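Local coordinates for nitrilotriacetate monooxygenase (PDB 3SDO), which probably acts as a flavin-dependent monooxygenase of the bacterial luciferase-like family, using FMN and molecular oxygen to oxidise its substrate, at residues 26-31 with 288-293; 108-113 with 163-168; 171-176 with 180-185. One frame throughout, in Å; residues are numbered along the deposited sequence.

Contact 1 (26-31 with 288-293)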
loop_
_atom_site.group_PDB
_atom_site.type_symbol
_atom_site.label_atom_id
_atom_site.label_comp_id
_atom_site.label_asym_id
_atom_site.label_seq_id
_atom_site.Cartn_x
_atom_site.Cartn_y
_atom_site.Cartn_z
ATOM N N TRP A 26 -8.679 -16.942 -13.822
ATOM C CA TRP A 26 -7.345 -17.568 -13.668
ATOM C C TRP A 26 -7.161 -18.788 -14.581
ATOM O O TRP A 26 -6.022 -19.230 -14.807
ATOM C CB TRP A 26 -7.072 -18.004 -12.221
ATOM C CG TRP A 26 -7.916 -19.147 -11.722
ATOM C CD1 TRP A 26 -9.171 -19.066 -11.153
ATOM C CD2 TRP A 26 -7.570 -20.537 -11.717
ATOM N NE1 TRP A 26 -9.631 -20.317 -10.822
ATOM C CE2 TRP A 26 -8.668 -21.243 -11.149
ATOM C CE3 TRP A 26 -6.444 -21.255 -12.125
ATOM C CZ2 TRP A 26 -8.666 -22.625 -10.983
ATOM C CZ3 TRP A 26 -6.455 -22.648 -11.980
ATOM C CH2 TRP A 26 -7.553 -23.314 -11.404
ATOM N N LYS A 27 -8.276 -19.368 -15.028
ATOM C CA LYS A 27 -8.251 -20.521 -15.931
ATOM C C LYS A 27 -7.998 -20.131 -17.392
ATOM O O LYS A 27 -7.680 -20.999 -18.209
ATOM C CB LYS A 27 -9.576 -21.301 -15.902
ATOM C CG LYS A 27 -10.041 -21.853 -14.565
ATOM C CD LYS A 27 -11.263 -22.776 -14.811
ATOM C CE LYS A 27 -11.977 -23.163 -13.542
ATOM N NZ LYS A 27 -13.346 -23.777 -13.756
ATOM N N HIS A 28 -8.204 -18.863 -17.749
ATOM C CA HIS A 28 -8.095 -18.467 -19.162
ATOM C C HIS A 28 -6.637 -18.374 -19.610
ATOM O O HIS A 28 -5.830 -17.753 -18.909
ATOM C CB HIS A 28 -8.800 -17.132 -19.443
ATOM C CG HIS A 28 -9.115 -16.954 -20.888
ATOM N ND1 HIS A 28 -8.261 -16.314 -21.753
ATOM C CD2 HIS A 28 -10.132 -17.436 -21.638
ATOM C CE1 HIS A 28 -8.766 -16.371 -22.976
ATOM N NE2 HIS A 28 -9.896 -17.059 -22.934
ATOM N N PRO A 29 -6.300 -18.969 -20.785
ATOM C CA PRO A 29 -4.904 -18.976 -21.250
ATOM C C PRO A 29 -4.291 -17.621 -21.583
ATOM O O PRO A 29 -3.091 -17.542 -21.704
ATOM C CB PRO A 29 -4.932 -19.856 -22.513
ATOM C CG PRO A 29 -6.360 -19.981 -22.903
ATOM C CD PRO A 29 -7.185 -19.757 -21.670
ATOM N N SER A 30 -5.089 -16.568 -21.737
ATOM C CA SER A 30 -4.531 -15.245 -22.029
ATOM C C SER A 30 -3.921 -14.534 -20.800
ATOM O O SER A 30 -3.375 -13.431 -20.936
ATOM C CB SER A 30 -5.602 -14.348 -22.662
ATOM O OG SER A 30 -6.599 -13.926 -21.709
ATOM N N VAL A 31 -4.048 -15.128 -19.613
ATOM C CA VAL A 31 -3.413 -14.600 -18.405
ATOM C C VAL A 31 -2.584 -15.679 -17.720
ATOM O O VAL A 31 -2.848 -16.860 -17.906
ATOM C CB VAL A 31 -4.466 -14.010 -17.401
ATOM C CG1 VAL A 31 -5.302 -12.899 -18.072
ATOM C CG2 VAL A 31 -5.360 -15.122 -16.838
ATOM N N TYR A 288 -17.671 -14.848 -25.793
ATOM C CA TYR A 288 -18.585 -14.855 -24.676
ATOM C C TYR A 288 -18.819 -16.292 -24.169
ATOM O O TYR A 288 -18.839 -16.550 -22.970
ATOM C CB TYR A 288 -19.879 -14.203 -25.103
ATOM C CG TYR A 288 -20.977 -14.286 -24.087
ATOM C CD1 TYR A 288 -20.892 -13.606 -22.884
ATOM C CD2 TYR A 288 -22.099 -15.035 -24.339
ATOM C CE1 TYR A 288 -21.914 -13.684 -21.939
ATOM C CE2 TYR A 288 -23.121 -15.119 -23.410
ATOM C CZ TYR A 288 -23.024 -14.435 -22.215
ATOM O OH TYR A 288 -24.059 -14.529 -21.304
ATOM N N ARG A 289 -18.961 -17.236 -25.080
ATOM C CA ARG A 289 -19.085 -18.642 -24.682
ATOM C C ARG A 289 -17.829 -19.132 -23.927
ATOM O O ARG A 289 -17.938 -19.901 -22.958
ATOM C CB ARG A 289 -19.411 -19.533 -25.896
ATOM C CG ARG A 289 -20.869 -19.366 -26.384
ATOM C CD ARG A 289 -21.288 -20.427 -27.411
ATOM N NE ARG A 289 -20.919 -20.029 -28.772
ATOM C CZ ARG A 289 -21.590 -19.145 -29.515
ATOM N NH1 ARG A 289 -22.685 -18.547 -29.046
ATOM N NH2 ARG A 289 -21.156 -18.854 -30.734
ATOM N N GLN A 290 -16.653 -18.674 -24.355
ATOM C CA GLN A 290 -15.398 -19.015 -23.663
ATOM C C GLN A 290 -15.479 -18.519 -22.228
ATOM O O GLN A 290 -15.216 -19.259 -21.279
ATOM C CB GLN A 290 -14.191 -18.326 -24.301
ATOM C CG GLN A 290 -13.615 -18.979 -25.518
ATOM C CD GLN A 290 -12.341 -18.259 -26.007
ATOM O OE1 GLN A 290 -11.663 -17.536 -25.253
ATOM N NE2 GLN A 290 -12.029 -18.445 -27.280
ATOM N N VAL A 291 -15.836 -17.254 -22.079
ATOM C CA VAL A 291 -15.972 -16.661 -20.762
ATOM C C VAL A 291 -16.959 -17.461 -19.913
ATOM O O VAL A 291 -16.635 -17.833 -18.798
ATOM C CB VAL A 291 -16.363 -15.183 -20.860
ATOM C CG1 VAL A 291 -16.846 -14.661 -19.535
ATOM C CG2 VAL A 291 -15.163 -14.367 -21.353
ATOM N N ARG A 292 -18.133 -17.758 -20.477
ATOM C CA ARG A 292 -19.132 -18.601 -19.835
ATOM C C ARG A 292 -18.508 -19.905 -19.328
ATOM O O ARG A 292 -18.698 -20.273 -18.168
ATOM C CB ARG A 292 -20.285 -18.888 -20.818
ATOM C CG ARG A 292 -21.409 -19.802 -20.310
ATOM C CD ARG A 292 -22.227 -20.384 -21.487
ATOM N NE ARG A 292 -21.392 -21.253 -22.312
ATOM C CZ ARG A 292 -21.707 -21.734 -23.514
ATOM N NH1 ARG A 292 -22.877 -21.470 -24.085
ATOM N NH2 ARG A 292 -20.832 -22.514 -24.146
ATOM N N ASP A 293 -17.740 -20.581 -20.184
ATOM C CA ASP A 293 -17.229 -21.916 -19.853
ATOM C C ASP A 293 -16.066 -21.929 -18.849
ATOM O O ASP A 293 -15.550 -22.994 -18.525
ATOM C CB ASP A 293 -16.828 -22.668 -21.117
ATOM C CG ASP A 293 -18.024 -23.003 -22.003
ATOM O OD1 ASP A 293 -19.189 -22.903 -21.549
ATOM O OD2 ASP A 293 -17.793 -23.357 -23.169
#
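A single side-chain hydrogen bond, H28 to Q290, joins the loop that follows strand 11-15 to the last turn of helix 281-292, on the periphery of the luciferase-like barrel. NE2 of H28 donates to OE1 of Q290 at 3.0 Å, and the bond is almost straight (176° at the hydrogen). The acceptor lies at the edge of the imidazole, in the plane of the ring. On the amide side the donor is tilted 24° from the carbonyl plane, the same angle that separates ring and amide. The two side chains meet at about a right angle. With its chain extended beyond CG (chi2 -176°), Q290 reaches across.

H28 begins a type I turn ending at V31, closed by V31 N to H28 O, and its imidazole is tied back into that turn. S30 N donates to H28 ND1 at 3.2 Å, tilted from the ring plane, and S30 OG lies 2.9 Å from the same ND1 in a further hydrogen bond. P29 CD lies 3.5 Å above the plane of the H28 ring, offset toward its rim. F403 packs its ring against the H28 ring and its N bonds S30 OG, while K27 NZ forms a salt bridge with E299.

With ND1 accepting from S30 N and NE2 donating to Q290, the pattern fits a neutral imidazole protonated on NE2, its rotation fixed by bonds at both nitrogens.

Contact 2 (108-113 with 163-168)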
loop_
_atom_site.group_PDB
_atom_site.type_symbol
_atom_site.label_atom_id
_atom_site.label_comp_id
_atom_site.label_asym_id
_atom_site.label_seq_id
_atom_site.Cartn_x
_atom_site.Cartn_y
_atom_site.Cartn_z
ATOM N N ASN A 108 -3.371 7.584 9.205
ATOM C CA ASN A 108 -2.622 6.652 8.359
ATOM C C ASN A 108 -3.096 6.692 6.901
ATOM O O ASN A 108 -2.287 6.627 5.985
ATOM C CB ASN A 108 -2.730 5.199 8.888
ATOM C CG ASN A 108 -1.983 4.995 10.197
ATOM O OD1 ASN A 108 -1.007 5.696 10.473
ATOM N ND2 ASN A 108 -2.443 4.038 11.017
ATOM N N VAL A 109 -4.410 6.742 6.694
ATOM C CA VAL A 109 -4.963 6.864 5.351
ATOM C C VAL A 109 -4.448 8.120 4.674
ATOM O O VAL A 109 -3.973 8.086 3.532
ATOM C CB VAL A 109 -6.511 6.850 5.383
ATOM C CG1 VAL A 109 -7.094 7.162 3.974
ATOM C CG2 VAL A 109 -7.001 5.474 5.896
ATOM N N ALA A 110 -4.526 9.230 5.381
ATOM C CA ALA A 110 -4.057 10.490 4.841
ATOM C C ALA A 110 -2.578 10.415 4.410
ATOM O O ALA A 110 -2.230 10.842 3.287
ATOM C CB ALA A 110 -4.304 11.617 5.851
ATOM N N ARG A 111 -1.728 9.852 5.265
ATOM C CA ARG A 111 -0.293 9.749 4.975
ATOM C C ARG A 111 -0.008 8.818 3.820
ATOM O O ARG A 111 0.799 9.142 2.958
ATOM C CB ARG A 111 0.502 9.231 6.186
ATOM C CG ARG A 111 0.650 10.192 7.362
ATOM C CD ARG A 111 1.637 9.638 8.372
ATOM N NE ARG A 111 3.007 9.645 7.866
ATOM C CZ ARG A 111 3.956 8.775 8.201
ATOM N NH1 ARG A 111 3.709 7.763 9.023
ATOM N NH2 ARG A 111 5.165 8.905 7.679
ATOM N N GLN A 112 -0.664 7.663 3.793
ATOM C CA GLN A 112 -0.338 6.661 2.797
ATOM C C GLN A 112 -0.793 7.112 1.433
ATOM O O GLN A 112 -0.010 7.047 0.486
ATOM C CB GLN A 112 -0.880 5.267 3.170
ATOM C CG GLN A 112 -0.181 4.677 4.379
ATOM C CD GLN A 112 -0.511 3.219 4.617
ATOM O OE1 GLN A 112 -1.642 2.788 4.433
ATOM N NE2 GLN A 112 0.488 2.445 5.029
ATOM N N PHE A 113 -2.017 7.629 1.325
ATOM C CA PHE A 113 -2.473 8.225 0.062
ATOM C C PHE A 113 -1.718 9.511 -0.353
ATOM O O PHE A 113 -1.444 9.689 -1.545
ATOM C CB PHE A 113 -3.997 8.453 0.043
ATOM C CG PHE A 113 -4.776 7.220 -0.274
ATOM C CD1 PHE A 113 -4.815 6.719 -1.572
ATOM C CD2 PHE A 113 -5.446 6.534 0.711
ATOM C CE1 PHE A 113 -5.536 5.583 -1.868
ATOM C CE2 PHE A 113 -6.151 5.379 0.398
ATOM C CZ PHE A 113 -6.170 4.912 -0.909
ATOM N N GLY A 163 -9.088 17.304 5.753
ATOM C CA GLY A 163 -8.513 18.294 6.643
ATOM C C GLY A 163 -7.011 18.131 6.828
ATOM O O GLY A 163 -6.243 19.102 6.753
ATOM N N LEU A 164 -6.574 16.901 7.067
ATOM C CA LEU A 164 -5.124 16.622 7.206
ATOM C C LEU A 164 -4.351 16.941 5.941
ATOM O O LEU A 164 -3.209 17.434 5.998
ATOM C CB LEU A 164 -4.876 15.163 7.599
ATOM C CG LEU A 164 -5.300 14.773 9.010
ATOM C CD1 LEU A 164 -5.294 13.257 9.143
ATOM C CD2 LEU A 164 -4.388 15.397 10.066
ATOM N N TRP A 165 -4.971 16.679 4.798
ATOM C CA TRP A 165 -4.340 16.975 3.507
ATOM C C TRP A 165 -4.149 18.471 3.270
ATOM O O TRP A 165 -3.410 18.846 2.377
ATOM C CB TRP A 165 -5.125 16.370 2.332
ATOM C CG TRP A 165 -4.955 14.887 2.171
ATOM C CD1 TRP A 165 -3.888 14.118 2.600
ATOM C CD2 TRP A 165 -5.868 13.977 1.522
ATOM N NE1 TRP A 165 -4.102 12.794 2.261
ATOM C CE2 TRP A 165 -5.301 12.683 1.603
ATOM C CE3 TRP A 165 -7.109 14.127 0.899
ATOM C CZ2 TRP A 165 -5.931 11.560 1.070
ATOM C CZ3 TRP A 165 -7.744 12.999 0.366
ATOM C CH2 TRP A 165 -7.157 11.741 0.445
ATOM N N ASP A 166 -4.823 19.325 4.033
ATOM C CA ASP A 166 -4.587 20.762 3.915
ATOM C C ASP A 166 -3.652 21.307 5.004
ATOM O O ASP A 166 -3.588 22.516 5.207
ATOM C CB ASP A 166 -5.932 21.513 3.865
ATOM C CG ASP A 166 -6.639 21.371 2.504
ATOM O OD1 ASP A 166 -6.027 20.807 1.562
ATOM O OD2 ASP A 166 -7.794 21.855 2.355
ATOM N N SER A 167 -2.886 20.421 5.652
ATOM C CA SER A 167 -1.961 20.824 6.721
ATOM C C SER A 167 -0.939 21.838 6.231
ATOM O O SER A 167 -0.677 22.845 6.910
ATOM C CB SER A 167 -1.213 19.622 7.290
ATOM O OG SER A 167 -2.079 18.721 7.943
ATOM N N TRP A 168 -0.395 21.561 5.051
ATOM C CA TRP A 168 0.741 22.306 4.487
ATOM C C TRP A 168 0.346 23.128 3.272
ATOM O O TRP A 168 0.070 22.564 2.220
ATOM C CB TRP A 168 1.828 21.316 4.065
ATOM C CG TRP A 168 2.571 20.715 5.231
ATOM C CD1 TRP A 168 2.314 19.520 5.853
ATOM C CD2 TRP A 168 3.690 21.273 5.884
ATOM N NE1 TRP A 168 3.190 19.327 6.884
ATOM C CE2 TRP A 168 4.055 20.389 6.923
ATOM C CE3 TRP A 168 4.412 22.460 5.718
ATOM C CZ2 TRP A 168 5.110 20.644 7.772
ATOM C CZ3 TRP A 168 5.457 22.708 6.560
ATOM C CH2 TRP A 168 5.796 21.812 7.584
#
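W165 holds its CG anti to the carbonyl carbon, beside the backbone N (chi1 -76°), and a small chi2 of -25° turns the pyrrole edge of the indole toward helix 106-119. There NE1 donates to the backbone carbonyl O of A110 at 2.9 Å, with an angle of 165° at the hydrogen. The oxygen lies in the indole plane, so the ring meets the helix edge-on. Seen from the carbonyl, the donor comes in from the side. The contact packs helix 106-119 against helix 150-165, the helices that follow strands 94-100 and 124-129 of the parallel TIM-type barrel.

Apolar contacts flank this bond. F113 CB, one turn further along the helix, touches the benzo edge at W165 CZ2 (3.8 Å), while the phenyl ring of F113 turns away and stacks on W126. On the pyrrole side, A110 CB lies 3.8 Å from W165 NE1. The same methyl meets L164 CD1 at 3.8 Å, so A110 is held between leucine and tryptophan, and the CA atoms of A110 and W165 come within 6.6 Å.

S167 OG donates to L164 O at 2.6 Å, and that oxygen also accepts from S167 N. R111 and Q112 point away from the contact; R111 NH2 forms a salt bridge with D61 of the second subunit, predicted to bind FMN.

All four touching residues are buried, and the A110 carbonyl supplies an acceptor for an indole N-H that would otherwise be costly to bury; the bond ties the indole's rotation to the helix backbone.

Contact 3 (171-176 with 180-185)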
loop_
_atom_site.group_PDB
_atom_site.type_symbol
_atom_site.label_atom_id
_atom_site.label_comp_id
_atom_site.label_asym_id
_atom_site.label_seq_id
_atom_site.Cartn_x
_atom_site.Cartn_y
_atom_site.Cartn_z
ATOM N N ASP A 171 2.875 26.502 -0.713
ATOM C CA ASP A 171 4.101 27.321 -0.709
ATOM C C ASP A 171 4.781 27.415 0.680
ATOM O O ASP A 171 5.646 28.265 0.891
ATOM C CB ASP A 171 3.795 28.723 -1.279
ATOM C CG ASP A 171 2.623 29.433 -0.569
ATOM O OD1 ASP A 171 1.969 28.868 0.338
ATOM O OD2 ASP A 171 2.332 30.581 -0.941
ATOM N N ALA A 172 4.437 26.503 1.597
ATOM C CA ALA A 172 4.873 26.599 2.987
ATOM C C ALA A 172 6.343 26.275 3.154
ATOM O O ALA A 172 6.995 26.810 4.055
ATOM C CB ALA A 172 4.047 25.677 3.897
ATOM N N LEU A 173 6.869 25.395 2.302
ATOM C CA LEU A 173 8.227 24.870 2.486
ATOM C C LEU A 173 9.236 25.755 1.754
ATOM O O LEU A 173 9.549 25.542 0.572
ATOM C CB LEU A 173 8.314 23.407 2.040
ATOM C CG LEU A 173 7.553 22.446 2.951
ATOM C CD1 LEU A 173 7.403 21.079 2.295
ATOM C CD2 LEU A 173 8.275 22.315 4.279
ATOM N N VAL A 174 9.756 26.741 2.480
ATOM C CA VAL A 174 10.554 27.806 1.874
ATOM C C VAL A 174 11.996 27.340 1.605
ATOM O O VAL A 174 12.570 27.659 0.561
ATOM C CB VAL A 174 10.562 29.059 2.785
ATOM C CG1 VAL A 174 11.583 30.077 2.281
ATOM C CG2 VAL A 174 9.169 29.669 2.841
ATOM N N ARG A 175 12.556 26.577 2.545
ATOM C CA ARG A 175 13.925 26.049 2.414
ATOM C C ARG A 175 14.947 27.106 1.975
ATOM O O ARG A 175 15.646 26.947 0.969
ATOM C CB ARG A 175 13.923 24.862 1.457
ATOM C CG ARG A 175 12.875 23.822 1.758
ATOM C CD ARG A 175 13.266 22.472 1.171
ATOM N NE ARG A 175 12.227 21.450 1.246
ATOM C CZ ARG A 175 11.195 21.334 0.403
ATOM N NH1 ARG A 175 11.006 22.199 -0.573
ATOM N NH2 ARG A 175 10.331 20.339 0.553
ATOM N N ASP A 176 15.011 28.187 2.750
ATOM C CA ASP A 176 15.918 29.301 2.514
ATOM C C ASP A 176 17.291 29.015 3.153
ATOM O O ASP A 176 17.470 29.151 4.365
ATOM C CB ASP A 176 15.287 30.563 3.098
ATOM C CG ASP A 176 16.118 31.819 2.893
ATOM O OD1 ASP A 176 17.365 31.771 2.753
ATOM O OD2 ASP A 176 15.481 32.885 2.905
ATOM N N GLY A 180 18.346 30.175 6.749
ATOM C CA GLY A 180 18.099 28.947 7.498
ATOM C C GLY A 180 16.643 28.680 7.816
ATOM O O GLY A 180 16.338 27.729 8.526
ATOM N N ARG A 181 15.729 29.497 7.293
ATOM C CA ARG A 181 14.297 29.302 7.528
ATOM C C ARG A 181 13.778 28.184 6.598
ATOM O O ARG A 181 13.769 28.322 5.374
ATOM C CB ARG A 181 13.534 30.616 7.312
ATOM C CG ARG A 181 12.007 30.500 7.390
ATOM C CD ARG A 181 11.258 31.834 7.174
ATOM N NE ARG A 181 11.363 32.331 5.790
ATOM C CZ ARG A 181 10.382 32.927 5.103
ATOM N NH1 ARG A 181 9.192 33.116 5.643
ATOM N NH2 ARG A 181 10.585 33.323 3.849
ATOM N N PHE A 182 13.361 27.074 7.199
ATOM C CA PHE A 182 12.961 25.899 6.447
ATOM C C PHE A 182 11.522 26.012 5.939
ATOM O O PHE A 182 11.218 25.596 4.815
ATOM C CB PHE A 182 13.128 24.664 7.312
ATOM C CG PHE A 182 12.850 23.376 6.594
ATOM C CD1 PHE A 182 11.682 22.670 6.834
ATOM C CD2 PHE A 182 13.750 22.885 5.672
ATOM C CE1 PHE A 182 11.436 21.483 6.195
ATOM C CE2 PHE A 182 13.500 21.698 4.996
ATOM C CZ PHE A 182 12.351 20.998 5.252
ATOM N N PHE A 183 10.629 26.556 6.761
ATOM C CA PHE A 183 9.227 26.733 6.375
ATOM C C PHE A 183 8.608 27.957 7.050
ATOM O O PHE A 183 9.144 28.445 8.049
ATOM C CB PHE A 183 8.423 25.483 6.740
ATOM C CG PHE A 183 8.099 25.360 8.213
ATOM C CD1 PHE A 183 9.089 25.133 9.145
ATOM C CD2 PHE A 183 6.797 25.468 8.662
ATOM C CE1 PHE A 183 8.785 25.001 10.517
ATOM C CE2 PHE A 183 6.502 25.347 10.019
ATOM C CZ PHE A 183 7.505 25.115 10.942
ATOM N N ASP A 184 7.491 28.432 6.500
ATOM C CA ASP A 184 6.729 29.550 7.071
ATOM C C ASP A 184 5.703 28.949 8.039
ATOM O O ASP A 184 4.823 28.201 7.614
ATOM C CB ASP A 184 6.050 30.357 5.965
ATOM C CG ASP A 184 5.260 31.574 6.490
ATOM O OD1 ASP A 184 5.032 31.704 7.717
ATOM O OD2 ASP A 184 4.828 32.390 5.649
ATOM N N PRO A 185 5.837 29.246 9.345
ATOM C CA PRO A 185 4.973 28.616 10.363
ATOM C C PRO A 185 3.494 28.938 10.202
ATOM O O PRO A 185 2.638 28.144 10.605
ATOM C CB PRO A 185 5.476 29.197 11.678
ATOM C CG PRO A 185 6.818 29.836 11.370
ATOM C CD PRO A 185 6.801 30.196 9.932
HETATM O O HOH W 1 13.009 33.236 2.072
#
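Backbone hydrogen bonds join 171-176 to 180-185 as two nearly antiparallel arms of a hairpin-like excursion, without regular strand geometry. D184 N donates to A172 O (3.0 Å), and R175 N to F182 O (2.8 Å). Nearer the turn, D176 N donates to R181 O, and G180 N reaches D176 O at 2.7 Å. G180 and R181 both face D176, which makes a G1 beta bulge. G180 has a positive phi (85°), at which a side chain would press against the preceding carbonyl oxygen. A weaker CA-H...O contact runs from F183 CA to A172 O.

The apolar contacts gather around F182. With CG anti to the backbone N (chi1 -175°), its ring lies alongside L173 and R175, all three side chains pointing the same way. L173 CD2 touches F182 CE1 at 3.8 Å, and R175 CD approaches F182 CE2 at 3.9 Å, the guanidinium standing nearly perpendicular to the ring (84°). L173 CD2 also meets F183 CB.

Beside the turn the R181 guanidinium takes both apolar and polar partners. V174 CG2 lies over one face, offset toward the rim, while V174 CG1 lies 3.7 Å from R181 NH2. A water at the guanidinium edge accepts from R181 NH2 and donates to D176 OD2, bridging charged groups that do not touch; D176 OD1 accepts from T179 N.

In sequence the excursion falls between helix 150-165 and strand 193-194, its centre about 40 Å from the centre of the chain. F182 packs edge-to-face with W26 of the second subunit and L173 rests on N75 of that subunit, while in its own chain L173 packs on W168 and F183 on L188.

Overall arrangement
From the N terminus, segment 26-31, in the loop after strand 11-15, is met by helix 281-292, so contact 1 closes a loop of 256 intervening residues. Contacts 2 and 3 both fall within it, one after the other. Contact 2 joins helix 106-119 to the end of helix 150-165; contact 3 then folds the following loop back on itself across three residues. Contacts 2 and 3 touch, with centres about 19 Å apart. Contact 1 lies on the opposite side of the chain's centre, about 56 Å from contact 3 between centres. All three reach the second subunit, and contact 1 of one subunit adjoins contact 3 of the other.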